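Local atomic coordinates of methyltransferase (Streptomyces regensis, PDB entry 5N5D), a protein that probably transfers a methyl group from S-adenosylmethionine to a hydroxyl oxygen of an intermediate in the biosynthesis of tomaymycin. Residues A[193-207]-A[214-226]. Sequence-based numbering, arbitrary orientation.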
loop_
_atom_site.group_PDB
_atom_site.type_symbol
_atom_site.label_atom_id
_atom_site.label_comp_id
_atom_site.label_asym_id
_atom_site.label_seq_id
_atom_site.Cartn_x
_atom_site.Cartn_y
_atom_site.Cartn_z
ATOM N N PHE A 193 -12.286 -7.203 -14.259
ATOM C CA PHE A 193 -12.146 -7.199 -12.806
ATOM C C PHE A 193 -12.439 -5.819 -12.227
ATOM O O PHE A 193 -13.164 -5.688 -11.232
ATOM C CB PHE A 193 -10.732 -7.677 -12.464
ATOM C CG PHE A 193 -10.259 -7.323 -11.081
ATOM C CD1 PHE A 193 -10.945 -7.748 -9.959
ATOM C CD2 PHE A 193 -9.092 -6.599 -10.914
ATOM C CE1 PHE A 193 -10.484 -7.434 -8.689
ATOM C CE2 PHE A 193 -8.622 -6.284 -9.647
ATOM C CZ PHE A 193 -9.321 -6.699 -8.537
ATOM N N HIS A 194 -11.889 -4.771 -12.844
ATOM C CA HIS A 194 -12.143 -3.418 -12.358
ATOM C C HIS A 194 -13.602 -3.038 -12.550
ATOM O O HIS A 194 -14.182 -2.344 -11.708
ATOM C CB HIS A 194 -11.214 -2.420 -13.052
ATOM C CG HIS A 194 -9.834 -2.426 -12.491
ATOM N ND1 HIS A 194 -8.930 -3.431 -12.754
ATOM C CD2 HIS A 194 -9.218 -1.577 -11.634
ATOM C CE1 HIS A 194 -7.807 -3.191 -12.099
ATOM N NE2 HIS A 194 -7.955 -2.070 -11.417
ATOM N N GLU A 195 -14.209 -3.495 -13.645
ATOM C CA GLU A 195 -15.637 -3.276 -13.853
ATOM C C GLU A 195 -16.474 -3.973 -12.782
ATOM O O GLU A 195 -17.484 -3.426 -12.318
ATOM C CB GLU A 195 -16.027 -3.760 -15.247
ATOM C CG GLU A 195 -15.491 -2.886 -16.359
ATOM C CD GLU A 195 -15.617 -3.532 -17.721
ATOM O OE1 GLU A 195 -16.319 -4.567 -17.843
ATOM O OE2 GLU A 195 -14.992 -3.009 -18.661
ATOM N N MET A 196 -16.086 -5.192 -12.389
ATOM C CA MET A 196 -16.778 -5.877 -11.302
ATOM C C MET A 196 -16.695 -5.074 -10.012
ATOM O O MET A 196 -17.688 -4.944 -9.288
ATOM C CB MET A 196 -16.192 -7.274 -11.088
ATOM C CG MET A 196 -16.428 -8.241 -12.229
ATOM S SD MET A 196 -15.378 -9.708 -12.121
ATOM C CE MET A 196 -16.130 -10.585 -10.757
ATOM N N LEU A 197 -15.518 -4.527 -9.707
ATOM C CA LEU A 197 -15.375 -3.689 -8.522
ATOM C C LEU A 197 -16.286 -2.468 -8.595
ATOM O O LEU A 197 -16.942 -2.121 -7.606
ATOM C CB LEU A 197 -13.915 -3.266 -8.349
ATOM C CG LEU A 197 -12.977 -4.348 -7.819
ATOM C CD1 LEU A 197 -11.528 -3.914 -8.000
ATOM C CD2 LEU A 197 -13.291 -4.645 -6.342
ATOM N N ALA A 198 -16.358 -1.818 -9.762
ATOM C CA ALA A 198 -17.234 -0.660 -9.900
ATOM C C ALA A 198 -18.689 -1.034 -9.652
ATOM O O ALA A 198 -19.456 -0.233 -9.108
ATOM C CB ALA A 198 -17.090 -0.054 -11.293
ATOM N N GLY A 199 -19.087 -2.240 -10.059
ATOM C CA GLY A 199 -20.475 -2.656 -10.048
ATOM C C GLY A 199 -21.014 -3.228 -8.757
ATOM O O GLY A 199 -22.183 -3.631 -8.720
ATOM N N ARG A 200 -20.226 -3.285 -7.685
ATOM C CA ARG A 200 -20.740 -3.786 -6.421
ATOM C C ARG A 200 -20.218 -2.928 -5.280
ATOM O O ARG A 200 -19.209 -2.228 -5.406
ATOM C CB ARG A 200 -20.374 -5.264 -6.226
ATOM C CG ARG A 200 -18.890 -5.549 -6.175
ATOM C CD ARG A 200 -18.634 -7.032 -6.396
ATOM N NE ARG A 200 -19.278 -7.838 -5.359
ATOM C CZ ARG A 200 -19.613 -9.122 -5.479
ATOM N NH1 ARG A 200 -20.186 -9.751 -4.461
ATOM N NH2 ARG A 200 -19.382 -9.781 -6.604
ATOM N N SER A 201 -20.931 -2.998 -4.153
ATOM C CA SER A 201 -20.679 -2.121 -3.020
ATOM C C SER A 201 -20.288 -2.867 -1.753
ATOM O O SER A 201 -20.127 -2.225 -0.709
ATOM C CB SER A 201 -21.916 -1.259 -2.744
ATOM O OG SER A 201 -22.266 -0.510 -3.900
ATOM N N ASP A 202 -20.131 -4.191 -1.813
ATOM C CA ASP A 202 -19.667 -4.988 -0.679
ATOM C C ASP A 202 -18.157 -5.186 -0.700
ATOM O O ASP A 202 -17.630 -5.994 0.076
ATOM C CB ASP A 202 -20.378 -6.344 -0.651
ATOM C CG ASP A 202 -20.227 -7.125 -1.944
ATOM O OD1 ASP A 202 -19.709 -6.571 -2.936
ATOM O OD2 ASP A 202 -20.640 -8.307 -1.963
ATOM N N VAL A 203 -17.471 -4.483 -1.596
ATOM C CA VAL A 203 -16.015 -4.458 -1.660
ATOM C C VAL A 203 -15.630 -3.068 -2.140
ATOM O O VAL A 203 -16.349 -2.447 -2.927
ATOM C CB VAL A 203 -15.444 -5.540 -2.613
ATOM C CG1 VAL A 203 -13.960 -5.785 -2.330
ATOM C CG2 VAL A 203 -16.231 -6.833 -2.514
ATOM N N THR A 204 -14.501 -2.569 -1.649
ATOM C CA THR A 204 -14.051 -1.235 -2.010
ATOM C C THR A 204 -12.545 -1.282 -2.221
ATOM O O THR A 204 -11.844 -2.017 -1.522
ATOM C CB THR A 204 -14.464 -0.221 -0.930
ATOM O OG1 THR A 204 -14.111 1.106 -1.335
ATOM C CG2 THR A 204 -13.842 -0.551 0.412
ATOM N N ALA A 205 -12.050 -0.535 -3.210
ATOM C CA ALA A 205 -10.705 -0.798 -3.701
ATOM C C ALA A 205 -10.039 0.459 -4.247
ATOM O O ALA A 205 -10.666 1.503 -4.442
ATOM C CB ALA A 205 -10.728 -1.882 -4.782
ATOM N N THR A 206 -8.733 0.338 -4.467
ATOM C CA THR A 206 -7.964 1.333 -5.196
ATOM C C THR A 206 -6.872 0.609 -5.970
ATOM O O THR A 206 -6.488 -0.514 -5.637
ATOM C CB THR A 206 -7.364 2.396 -4.260
ATOM O OG1 THR A 206 -6.910 3.512 -5.027
ATOM C CG2 THR A 206 -6.186 1.834 -3.453
ATOM N N SER A 207 -6.382 1.256 -7.022
ATOM C CA SER A 207 -5.265 0.733 -7.791
ATOM C C SER A 207 -4.160 1.776 -7.850
ATOM O O SER A 207 -4.420 2.970 -8.036
ATOM C CB SER A 207 -5.693 0.332 -9.198
ATOM O OG SER A 207 -6.564 -0.777 -9.129
ATOM N N LYS A 214 11.062 -3.599 -10.971
ATOM C CA LYS A 214 10.194 -4.382 -11.843
ATOM C C LYS A 214 9.725 -3.594 -13.055
ATOM O O LYS A 214 9.011 -4.147 -13.900
ATOM C CB LYS A 214 8.977 -4.893 -11.067
ATOM C CG LYS A 214 9.320 -5.727 -9.840
ATOM C CD LYS A 214 10.049 -7.014 -10.193
ATOM C CE LYS A 214 9.127 -8.008 -10.894
ATOM N NZ LYS A 214 9.764 -9.340 -11.057
ATOM N N GLY A 215 10.124 -2.333 -13.170
ATOM C CA GLY A 215 9.615 -1.478 -14.219
ATOM C C GLY A 215 8.267 -0.894 -13.836
ATOM O O GLY A 215 7.859 -0.897 -12.674
ATOM N N TYR A 216 7.567 -0.395 -14.851
ATOM C CA TYR A 216 6.269 0.247 -14.672
ATOM C C TYR A 216 5.165 -0.802 -14.616
ATOM O O TYR A 216 5.012 -1.600 -15.549
ATOM C CB TYR A 216 6.036 1.224 -15.823
ATOM C CG TYR A 216 4.635 1.771 -15.977
ATOM C CD1 TYR A 216 4.003 2.443 -14.941
ATOM C CD2 TYR A 216 3.968 1.667 -17.191
ATOM C CE1 TYR A 216 2.728 2.966 -15.100
ATOM C CE2 TYR A 216 2.702 2.189 -17.357
ATOM C CZ TYR A 216 2.089 2.836 -16.311
ATOM O OH TYR A 216 0.823 3.361 -16.481
ATOM N N ASP A 217 4.404 -0.797 -13.522
ATOM C CA ASP A 217 3.258 -1.690 -13.379
ATOM C C ASP A 217 2.359 -1.132 -12.271
ATOM O O ASP A 217 2.364 0.074 -12.016
ATOM C CB ASP A 217 3.769 -3.121 -13.109
ATOM C CG ASP A 217 2.774 -4.185 -13.513
ATOM O OD1 ASP A 217 1.628 -3.837 -13.868
ATOM O OD2 ASP A 217 3.148 -5.376 -13.475
ATOM N N GLY A 218 1.594 -2.006 -11.625
ATOM C CA GLY A 218 0.721 -1.546 -10.555
ATOM C C GLY A 218 -0.036 -2.695 -9.929
ATOM O O GLY A 218 -0.008 -3.831 -10.415
ATOM N N PHE A 219 -0.730 -2.378 -8.835
ATOM C CA PHE A 219 -1.507 -3.365 -8.109
ATOM C C PHE A 219 -2.845 -2.773 -7.703
ATOM O O PHE A 219 -3.021 -1.552 -7.655
ATOM C CB PHE A 219 -0.758 -3.856 -6.867
ATOM C CG PHE A 219 -0.570 -2.797 -5.804
ATOM C CD1 PHE A 219 0.496 -1.917 -5.855
ATOM C CD2 PHE A 219 -1.447 -2.708 -4.736
ATOM C CE1 PHE A 219 0.681 -0.955 -4.863
ATOM C CE2 PHE A 219 -1.278 -1.751 -3.747
ATOM C CZ PHE A 219 -0.209 -0.875 -3.807
ATOM N N THR A 220 -3.788 -3.666 -7.414
ATOM C CA THR A 220 -5.083 -3.309 -6.859
ATOM C C THR A 220 -5.175 -3.838 -5.440
ATOM O O THR A 220 -4.813 -4.987 -5.176
ATOM C CB THR A 220 -6.225 -3.886 -7.695
ATOM O OG1 THR A 220 -6.109 -3.412 -9.032
ATOM C CG2 THR A 220 -7.587 -3.483 -7.123
ATOM N N LEU A 221 -5.657 -2.996 -4.539
ATOM C CA LEU A 221 -5.905 -3.380 -3.158
ATOM C C LEU A 221 -7.388 -3.211 -2.890
ATOM O O LEU A 221 -7.928 -2.110 -3.046
ATOM C CB LEU A 221 -5.073 -2.544 -2.186
ATOM C CG LEU A 221 -5.116 -3.026 -0.734
ATOM C CD1 LEU A 221 -3.849 -2.615 -0.011
ATOM C CD2 LEU A 221 -6.340 -2.486 0.003
ATOM N N ALA A 222 -8.039 -4.299 -2.501
ATOM C CA ALA A 222 -9.466 -4.316 -2.237
ATOM C C ALA A 222 -9.727 -4.765 -0.808
ATOM O O ALA A 222 -9.031 -5.635 -0.274
ATOM C CB ALA A 222 -10.186 -5.244 -3.216
ATOM N N LEU A 223 -10.718 -4.137 -0.188
ATOM C CA LEU A 223 -11.187 -4.490 1.141
ATOM C C LEU A 223 -12.611 -5.009 1.019
ATOM O O LEU A 223 -13.485 -4.313 0.485
ATOM C CB LEU A 223 -11.144 -3.281 2.070
ATOM C CG LEU A 223 -11.701 -3.487 3.480
ATOM C CD1 LEU A 223 -10.831 -4.439 4.270
ATOM C CD2 LEU A 223 -11.813 -2.142 4.186
ATOM N N VAL A 224 -12.841 -6.228 1.492
ATOM C CA VAL A 224 -14.189 -6.778 1.515
ATOM C C VAL A 224 -14.926 -6.155 2.691
ATOM O O VAL A 224 -14.427 -6.158 3.823
ATOM C CB VAL A 224 -14.159 -8.311 1.615
ATOM C CG1 VAL A 224 -15.583 -8.879 1.632
ATOM C CG2 VAL A 224 -13.362 -8.906 0.472
ATOM N N THR A 225 -16.095 -5.580 2.422
ATOM C CA THR A 225 -16.877 -4.949 3.475
ATOM C C THR A 225 -18.189 -5.660 3.772
ATOM O O THR A 225 -18.707 -5.516 4.882
ATOM C CB THR A 225 -17.176 -3.488 3.114
ATOM O OG1 THR A 225 -17.980 -3.442 1.931
ATOM C CG2 THR A 225 -15.884 -2.722 2.867
ATOM N N GLY A 226 -18.721 -6.432 2.831
ATOM C CA GLY A 226 -20.017 -7.060 3.004
ATOM C C GLY A 226 -21.162 -6.096 2.758
ATOM O O GLY A 226 -22.321 -6.499 2.665
ATOM O OXT GLY A 226 -20.964 -4.884 2.643
HETATM O O HOH W 1 -17.605 -1.294 0.328
#
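Ser207 and Thr220 face each other in a non-hydrogen-bonded pair of antiparallel strands, and their hydroxyls share a hydrogen bond, OG to OG1 2.7 Å. Ser207 OG also bonds His194 NE2 at 3.0 Å, with Ser207 CB in the plane of the imidazole at its edge; His194 ND1 is bonded to Val190 O, and the two bonds together fix the ring's rotation. In Thr220, chi1 -58° sets OG1 beside the backbone N, toward Ser207, and leaves CG2 anti to that nitrogen, on the apolar side: CG2 packs 3.9 Å from Phe193 CZ and meets Leu197 CD1 tip to tip. On the same sheet face, Ala205 CB touches Ala222 CB at 3.7 Å. At the chain terminus Asp202 O accepts from Thr225 N (2.8 Å) and Gly226 N (3.0 Å), both from one side of the carbonyl plane. A chi1 of 56° places Asp202 CG between the backbone N and the carbonyl carbon, and the carboxylate takes Arg200 NE and NH1 side-on, one to each oxygen, through syn lone pairs, nearly coplanar with the guanidinium. An alanine here would keep the backbone acceptor but would probably leave Arg200 without its paired carboxylate and free to swing. Four backbone hydrogen bonds, two in each of the pairs Thr204–Leu223 and Thr206–Leu221, tie the strands; the axes of 203-207 and 217-224 run at 164°. This is the C-terminal antiparallel hairpin, backed by helix 185-198, that completes the 3-2-1-4-5-7-6 Rossmann-like sheet of SAM-dependent methyltransferases.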